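Local coordinates for protein lipolytic enzyme, G-D-S-L family (Bacteroides thetaiotaomicron, PDB 7BR2) that acts as a gut microbial serine esterase of the SGNH (GDSL) hydrolase family that metabolises the drug diltiazem, at residues Ser283-Ser286 with Gln287-Ile291; Phe376-Lys380 with Gly381-Ala385; Asn386-Lys389 with Ala390-Met394. One frame throughout, in Å; residues are numbered along the deposited sequence.

Contact 1 (Ser283-Ser286 with Gln287-Ile291)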
loop_
_atom_site.group_PDB
_atom_site.type_symbol
_atom_site.label_atom_id
_atom_site.label_comp_id
_atom_site.label_asym_id
_atom_site.label_seq_id
_atom_site.Cartn_x
_atom_site.Cartn_y
_atom_site.Cartn_z
ATOM N N SER A 283 -4.662 3.999 16.203
ATOM C CA SER A 283 -4.974 2.867 15.341
ATOM C C SER A 283 -5.783 1.815 16.085
ATOM O O SER A 283 -5.576 1.570 17.276
ATOM C CB SER A 283 -3.698 2.235 14.792
ATOM O OG SER A 283 -4.014 1.173 13.920
ATOM N N LYS A 284 -6.703 1.184 15.371
ATOM C CA LYS A 284 -7.495 0.104 15.941
ATOM C C LYS A 284 -7.482 -1.181 15.136
ATOM O O LYS A 284 -7.758 -2.243 15.707
ATOM C CB LYS A 284 -8.959 0.544 16.117
ATOM C CG LYS A 284 -9.199 1.607 17.178
ATOM C CD LYS A 284 -9.028 0.969 18.547
ATOM C CE LYS A 284 -8.676 1.965 19.636
ATOM N NZ LYS A 284 -8.696 1.272 20.959
ATOM N N LYS A 285 -7.127 -1.140 13.862
ATOM C CA LYS A 285 -7.145 -2.327 13.032
ATOM C C LYS A 285 -5.809 -2.452 12.320
ATOM O O LYS A 285 -5.188 -1.452 11.938
ATOM C CB LYS A 285 -8.290 -2.262 12.015
ATOM C CG LYS A 285 -9.672 -2.205 12.655
ATOM C CD LYS A 285 -10.758 -1.907 11.619
ATOM C CE LYS A 285 -10.817 -0.421 11.293
ATOM N NZ LYS A 285 -11.716 -0.160 10.130
ATOM N N SER A 286 -5.381 -3.689 12.126
ATOM C CA SER A 286 -4.071 -3.971 11.567
ATOM C C SER A 286 -4.175 -4.195 10.066
ATOM O O SER A 286 -5.266 -4.300 9.506
ATOM C CB SER A 286 -3.463 -5.199 12.250
ATOM O OG SER A 286 -4.200 -6.369 11.933
ATOM N N GLN A 287 -3.009 -4.201 9.409
ATOM C CA GLN A 287 -2.927 -4.651 8.024
ATOM C C GLN A 287 -3.637 -6.007 7.856
ATOM O O GLN A 287 -4.325 -6.246 6.848
ATOM C CB GLN A 287 -1.439 -4.699 7.607
ATOM C CG GLN A 287 -1.133 -5.061 6.160
ATOM C CD GLN A 287 0.354 -5.339 5.928
ATOM O OE1 GLN A 287 1.127 -5.439 6.876
ATOM N NE2 GLN A 287 0.745 -5.505 4.665
ATOM N N ALA A 288 -3.469 -6.906 8.842
ATOM C CA ALA A 288 -4.013 -8.263 8.752
ATOM C C ALA A 288 -5.525 -8.278 8.648
ATOM O O ALA A 288 -6.100 -9.188 8.028
ATOM C CB ALA A 288 -3.539 -9.079 9.970
ATOM N N GLU A 289 -6.172 -7.254 9.200
ATOM C CA GLU A 289 -7.612 -7.155 9.123
ATOM C C GLU A 289 -8.109 -7.187 7.698
ATOM O O GLU A 289 -9.258 -7.599 7.476
ATOM C CB GLU A 289 -8.032 -5.824 9.778
ATOM C CG GLU A 289 -9.505 -5.557 9.875
ATOM C CD GLU A 289 -10.121 -6.318 11.001
ATOM O OE1 GLU A 289 -9.418 -6.566 12.003
ATOM O OE2 GLU A 289 -11.316 -6.669 10.854
ATOM N N VAL A 290 -7.219 -6.940 6.729
ATOM C CA VAL A 290 -7.636 -6.965 5.327
ATOM C C VAL A 290 -8.296 -8.284 4.983
ATOM O O VAL A 290 -9.197 -8.334 4.132
ATOM C CB VAL A 290 -6.441 -6.720 4.367
ATOM C CG1 VAL A 290 -5.521 -7.946 4.296
ATOM C CG2 VAL A 290 -6.924 -6.381 2.964
ATOM N N ILE A 291 -7.896 -9.371 5.656
ATOM C CA ILE A 291 -8.430 -10.671 5.257
ATOM C C ILE A 291 -9.930 -10.771 5.488
ATOM O O ILE A 291 -10.592 -11.530 4.793
ATOM C CB ILE A 291 -7.683 -11.831 5.927
ATOM C CG1 ILE A 291 -7.962 -11.917 7.421
ATOM C CG2 ILE A 291 -6.188 -11.729 5.653
ATOM C CD1 ILE A 291 -7.148 -13.029 8.085
#
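Glu289 N faces two oxygens of Ser286. It hydrogen-bonds to Ser286 O at 3.1 Å. A second bond, from Glu289 N to Ser286 OG at 3.5 Å, is weak. The main bond is bent, with an N-H...O angle of 139°. Its donor stands above the carbonyl plane of Ser286, well off the lone pairs.

The serine hydroxyl is turned inward over the turn. OG sits between its own backbone N and carbonyl carbon (chi1 67°), and this rotation brings it over the start of the next segment. There Ser286 OG meets the methyl of Ala288, 3.4 Å from its CB. The CB of Glu289 lies 3.2 Å from Ser286 O, so this residue touches the carbonyl with its side chain as well as its amide.

A looser contact runs alongside. Lys285 CB and Glu289 CG meet at 4.1 Å, a touch of aliphatic carbons. Their charged ends do not join, since Lys285 NZ and Glu289 OE2 are 6.6 Å apart. Lys285 NZ instead forms a salt bridge with Asp211, while Glu289 has a long, weak ion pair with Lys292. Just before the turn, Asp209 accepts bonds from the backbone N of Lys284 and Lys285 and from Ser283 OG. The side-chain oxygen Gln287 OE1 accepts from Asp275 N.

Ala288 and Glu289 continue as a short 3-10 segment. The Ser286 O to Glu289 N bond, three residues apart, is typical of a 3-10 turn, here placed in the loop between strand 260-267 and helix 296-300 and pressed against helix 210-223 of the SGNH hydrolase fold.

Contact 2 (Phe376-Lys380 with Gly381-Ala385)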
loop_
_atom_site.group_PDB
_atom_site.type_symbol
_atom_site.label_atom_id
_atom_site.label_comp_id
_atom_site.label_asym_id
_atom_site.label_seq_id
_atom_site.Cartn_x
_atom_site.Cartn_y
_atom_site.Cartn_z
ATOM N N PHE A 376 5.605 25.793 4.522
ATOM C CA PHE A 376 5.969 27.033 5.207
ATOM C C PHE A 376 7.031 27.844 4.457
ATOM O O PHE A 376 6.804 29.017 4.144
ATOM C CB PHE A 376 6.443 26.759 6.637
ATOM C CG PHE A 376 6.957 27.974 7.331
ATOM C CD1 PHE A 376 6.080 28.951 7.785
ATOM C CD2 PHE A 376 8.318 28.156 7.530
ATOM C CE1 PHE A 376 6.549 30.084 8.426
ATOM C CE2 PHE A 376 8.790 29.284 8.175
ATOM C CZ PHE A 376 7.902 30.253 8.625
ATOM N N PHE A 377 8.190 27.242 4.160
ATOM C CA PHE A 377 9.325 28.038 3.685
ATOM C C PHE A 377 9.117 28.586 2.279
ATOM O O PHE A 377 9.590 29.686 1.985
ATOM C CB PHE A 377 10.621 27.222 3.747
ATOM C CG PHE A 377 11.178 27.118 5.122
ATOM C CD1 PHE A 377 11.566 28.264 5.799
ATOM C CD2 PHE A 377 11.311 25.892 5.752
ATOM C CE1 PHE A 377 12.061 28.196 7.088
ATOM C CE2 PHE A 377 11.818 25.812 7.047
ATOM C CZ PHE A 377 12.194 26.968 7.714
ATOM N N GLN A 378 8.407 27.857 1.412
ATOM C CA GLN A 378 8.179 28.335 0.049
ATOM C C GLN A 378 7.460 29.679 0.040
ATOM O O GLN A 378 7.805 30.578 -0.733
ATOM C CB GLN A 378 7.374 27.311 -0.741
ATOM C CG GLN A 378 7.242 27.655 -2.214
ATOM C CD GLN A 378 6.532 26.569 -3.009
ATOM O OE1 GLN A 378 5.658 25.880 -2.493
ATOM N NE2 GLN A 378 6.925 26.401 -4.275
ATOM N N GLN A 379 6.445 29.837 0.885
ATOM C CA GLN A 379 5.712 31.093 0.904
ATOM C C GLN A 379 6.559 32.232 1.453
ATOM O O GLN A 379 6.238 33.404 1.209
ATOM C CB GLN A 379 4.441 30.931 1.730
ATOM C CG GLN A 379 3.328 30.034 1.117
ATOM C CD GLN A 379 3.782 28.604 0.738
ATOM O OE1 GLN A 379 3.795 28.235 -0.458
ATOM N NE2 GLN A 379 4.222 27.826 1.745
ATOM N N LYS A 380 7.654 31.922 2.152
ATOM C CA LYS A 380 8.559 32.935 2.672
ATOM C C LYS A 380 9.756 33.169 1.774
ATOM O O LYS A 380 10.677 33.895 2.172
ATOM C CB LYS A 380 9.035 32.573 4.080
ATOM C CG LYS A 380 7.897 32.371 5.068
ATOM C CD LYS A 380 7.311 33.738 5.437
ATOM C CE LYS A 380 6.394 33.644 6.647
ATOM N NZ LYS A 380 5.000 33.328 6.206
ATOM N N GLY A 381 9.726 32.654 0.545
ATOM C CA GLY A 381 10.857 32.827 -0.354
ATOM C C GLY A 381 12.109 32.121 0.114
ATOM O O GLY A 381 13.223 32.559 -0.202
ATOM N N LEU A 382 11.957 31.022 0.857
ATOM C CA LEU A 382 13.098 30.339 1.445
ATOM C C LEU A 382 13.079 28.843 1.138
ATOM O O LEU A 382 13.723 28.062 1.841
ATOM C CB LEU A 382 13.133 30.581 2.957
ATOM C CG LEU A 382 13.546 32.008 3.332
ATOM C CD1 LEU A 382 13.180 32.340 4.759
ATOM C CD2 LEU A 382 15.042 32.175 3.100
ATOM N N LEU A 383 12.398 28.441 0.071
ATOM C CA LEU A 383 12.355 27.036 -0.309
ATOM C C LEU A 383 13.775 26.497 -0.487
ATOM O O LEU A 383 14.557 27.038 -1.276
ATOM C CB LEU A 383 11.548 26.873 -1.600
ATOM C CG LEU A 383 11.449 25.441 -2.135
ATOM C CD1 LEU A 383 10.761 24.520 -1.112
ATOM C CD2 LEU A 383 10.709 25.396 -3.460
ATOM N N PHE A 384 14.112 25.455 0.279
ATOM C CA PHE A 384 15.418 24.792 0.232
ATOM C C PHE A 384 16.563 25.723 0.638
ATOM O O PHE A 384 17.731 25.432 0.354
ATOM C CB PHE A 384 15.697 24.196 -1.162
ATOM C CG PHE A 384 14.736 23.108 -1.570
ATOM C CD1 PHE A 384 14.254 22.195 -0.638
ATOM C CD2 PHE A 384 14.278 23.029 -2.878
ATOM C CE1 PHE A 384 13.361 21.180 -1.019
ATOM C CE2 PHE A 384 13.375 22.018 -3.272
ATOM C CZ PHE A 384 12.914 21.100 -2.342
ATOM N N ALA A 385 16.252 26.842 1.302
ATOM C CA ALA A 385 17.308 27.735 1.778
ATOM C C ALA A 385 18.211 27.020 2.781
ATOM O O ALA A 385 19.439 27.012 2.627
ATOM C CB ALA A 385 16.700 28.997 2.397
#
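Gly381 and Leu382 turn back on the end of helix 344-377 and form a Schellman motif with it. Gly381 is the C-prime residue. Its N donates to Gln378 O at 3.1 Å, while Leu382 N reaches further back, to Phe377 O at 2.9 Å.

Phe377 O has a second donor, Lys380 N. The two donors reach this oxygen from opposite faces of its carbonyl plane, so this one oxygen takes two amides without their crowding each other. Gly381 has a positive phi of 66°, a backbone angle that suits glycine better than residues with a side chain. A CB there would fall 2.8 Å from Lys380 O, a clash.

Leu382 packs back on the helix end with its side chain. Its CB meets Phe377 CD1 at 4.0 Å, and the two side chains cross at a slant. Leu382 CG also lies near Lys380 O. The Phe377 ring carries Phe376 CD2 over the centre of one face, and it also meets the ring of Tyr411 with the planes at about 40°.

Beyond the motif, Leu382 to Ala385 form a type II beta turn. Gln378 and Leu383 lie side by side and point the same way. The amide oxygen of Gln378 bonds to Lys69 NZ. On its other branch, Gln378 NE2 rests 4.0 Å from the methyl carbon Leu383 CD2.

Contact 3 (Asn386-Lys389 with Ala390-Met394)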
loop_
_atom_site.group_PDB
_atom_site.type_symbol
_atom_site.label_atom_id
_atom_site.label_comp_id
_atom_site.label_asym_id
_atom_site.label_seq_id
_atom_site.Cartn_x
_atom_site.Cartn_y
_atom_site.Cartn_z
ATOM N N ASN A 386 17.609 26.397 3.797
ATOM C CA ASN A 386 18.308 25.566 4.776
ATOM C C ASN A 386 19.506 26.301 5.366
ATOM O O ASN A 386 20.611 25.759 5.469
ATOM C CB ASN A 386 18.720 24.228 4.144
ATOM C CG ASN A 386 17.522 23.331 3.861
ATOM O OD1 ASN A 386 16.526 23.366 4.570
ATOM N ND2 ASN A 386 17.602 22.560 2.804
ATOM N N ASP A 387 19.274 27.553 5.764
ATOM C CA ASP A 387 20.343 28.443 6.202
ATOM C C ASP A 387 19.868 29.275 7.391
ATOM O O ASP A 387 18.783 29.062 7.935
ATOM C CB ASP A 387 20.783 29.356 5.048
ATOM C CG ASP A 387 19.621 30.162 4.461
ATOM O OD1 ASP A 387 18.503 30.171 5.034
ATOM O OD2 ASP A 387 19.831 30.831 3.446
ATOM N N ARG A 388 20.676 30.285 7.749
ATOM C CA ARG A 388 20.385 31.112 8.915
ATOM C C ARG A 388 19.129 31.945 8.707
ATOM O O ARG A 388 18.359 32.149 9.650
ATOM C CB ARG A 388 21.574 32.017 9.248
ATOM C CG ARG A 388 21.280 33.094 10.304
ATOM C CD ARG A 388 20.934 32.508 11.682
ATOM N NE ARG A 388 21.795 31.374 12.010
ATOM C CZ ARG A 388 21.645 30.570 13.060
ATOM N NH1 ARG A 388 20.669 30.766 13.932
ATOM N NH2 ARG A 388 22.491 29.570 13.241
ATOM N N LYS A 389 18.901 32.450 7.489
ATOM C CA LYS A 389 17.661 33.186 7.280
ATOM C C LYS A 389 16.443 32.264 7.386
ATOM O O LYS A 389 15.376 32.696 7.848
ATOM C CB LYS A 389 17.679 33.923 5.943
ATOM C CG LYS A 389 16.471 34.863 5.802
ATOM C CD LYS A 389 16.426 35.543 4.439
ATOM C CE LYS A 389 15.379 36.654 4.386
ATOM N NZ LYS A 389 15.995 37.914 3.821
ATOM N N ALA A 390 16.580 30.997 6.987
ATOM C CA ALA A 390 15.498 30.041 7.206
ATOM C C ALA A 390 15.214 29.880 8.696
ATOM O O ALA A 390 14.054 29.920 9.131
ATOM C CB ALA A 390 15.847 28.687 6.581
ATOM N N ILE A 391 16.277 29.696 9.491
ATOM C CA ILE A 391 16.133 29.567 10.936
ATOM C C ILE A 391 15.459 30.799 11.519
ATOM O O ILE A 391 14.597 30.693 12.403
ATOM C CB ILE A 391 17.498 29.311 11.597
ATOM C CG1 ILE A 391 18.095 27.986 11.125
ATOM C CG2 ILE A 391 17.371 29.358 13.122
ATOM C CD1 ILE A 391 19.568 27.794 11.518
ATOM N N GLU A 392 15.861 31.982 11.054
ATOM C CA GLU A 392 15.330 33.226 11.601
ATOM C C GLU A 392 13.838 33.350 11.328
ATOM O O GLU A 392 13.062 33.715 12.220
ATOM C CB GLU A 392 16.096 34.419 11.023
ATOM C CG GLU A 392 17.377 34.723 11.780
ATOM C CD GLU A 392 18.320 35.631 11.020
ATOM O OE1 GLU A 392 17.946 36.116 9.931
ATOM O OE2 GLU A 392 19.448 35.849 11.519
ATOM N N VAL A 393 13.420 33.089 10.083
ATOM C CA VAL A 393 12.003 33.237 9.750
ATOM C C VAL A 393 11.164 32.188 10.477
ATOM O O VAL A 393 10.071 32.482 10.995
ATOM C CB VAL A 393 11.806 33.199 8.224
ATOM C CG1 VAL A 393 10.358 33.016 7.866
ATOM C CG2 VAL A 393 12.353 34.488 7.608
ATOM N N MET A 394 11.664 30.957 10.559
ATOM C CA MET A 394 10.939 29.943 11.317
ATOM C C MET A 394 10.784 30.355 12.775
ATOM O O MET A 394 9.709 30.192 13.367
ATOM C CB MET A 394 11.635 28.587 11.215
ATOM C CG MET A 394 11.033 27.563 12.166
ATOM S SD MET A 394 11.847 25.968 12.075
ATOM C CE MET A 394 11.134 25.313 10.585
#
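Asp387 is the N-cap of helix 388-397 and holds the amide of Ala390. Its OD1 accepts from Ala390 N at 2.9 Å, and the N-H meets the carboxylate oxygen nearly along its C-O axis. With chi1 at 56° the carboxylate folds back over the start of the helix. The methyl of Ala390 lies close by, with its CB 3.4 Å from Asp387 OD1. Asp387 O takes the next amide, Ile391 N, at 3.0 Å, in the carbonyl plane. With an alanine here, Ala390 N would probably lose its capping acceptor and the first turn would be less firmly held. The amides at this helix end probably also favour the negative charge of the carboxylate.

Next along the chain, Arg388 folds over Ile391. Bends at chi2 and chi3 bring its guanidinium back across the isoleucine. Ile391 CD1 lies 3.7 Å above the guanidinium plane of Arg388, over its centre. Ile391 CG2 lies on the same side of the plane, near the NH1 end, 3.7 Å from Arg388 NH1.

Glu392 meets the aliphatic part of Arg388. Its OE2 is 3.5 Å from Arg388 CG, and the two side chains cross at about a right angle. No salt bridge forms, as Arg388 NE and Glu392 OE2 are 5.1 Å apart. Regular helix bonds, Glu392 N to Arg388 O and Val393 N to Lys389 O, hold this row of residues in place.

Before the cap, Asn386 ND2 bonds to Tyr369 OH of helix 344-377. Ala390 and Met394 face that helix and Tyr411 of helix 408-414, while Val393 rests on the end of helix 344-377 and the loop after it, so helix 388-397 packs against both neighbouring helices.

The three contacts follow one another in series along the chain, and none nests in or crosses another. Contact 1 comes first, as a tight turn in the loop leading to helix 296-300. It stands apart, with its nearest atoms about 27 Å from both later contacts. Contact 2 ends the long helix 344-377 and opens the connection to the next helix. Contact 3 closes that connection by starting helix 388-397. Contacts 2 and 3 form the corner between two successive helices, their centres about 9 Å apart. The corner is held across by side chains: Phe377 CZ meets Met394 CE at 3.5 Å, and Leu382 CD1 meets Val393 CG2 at 3.7 Å.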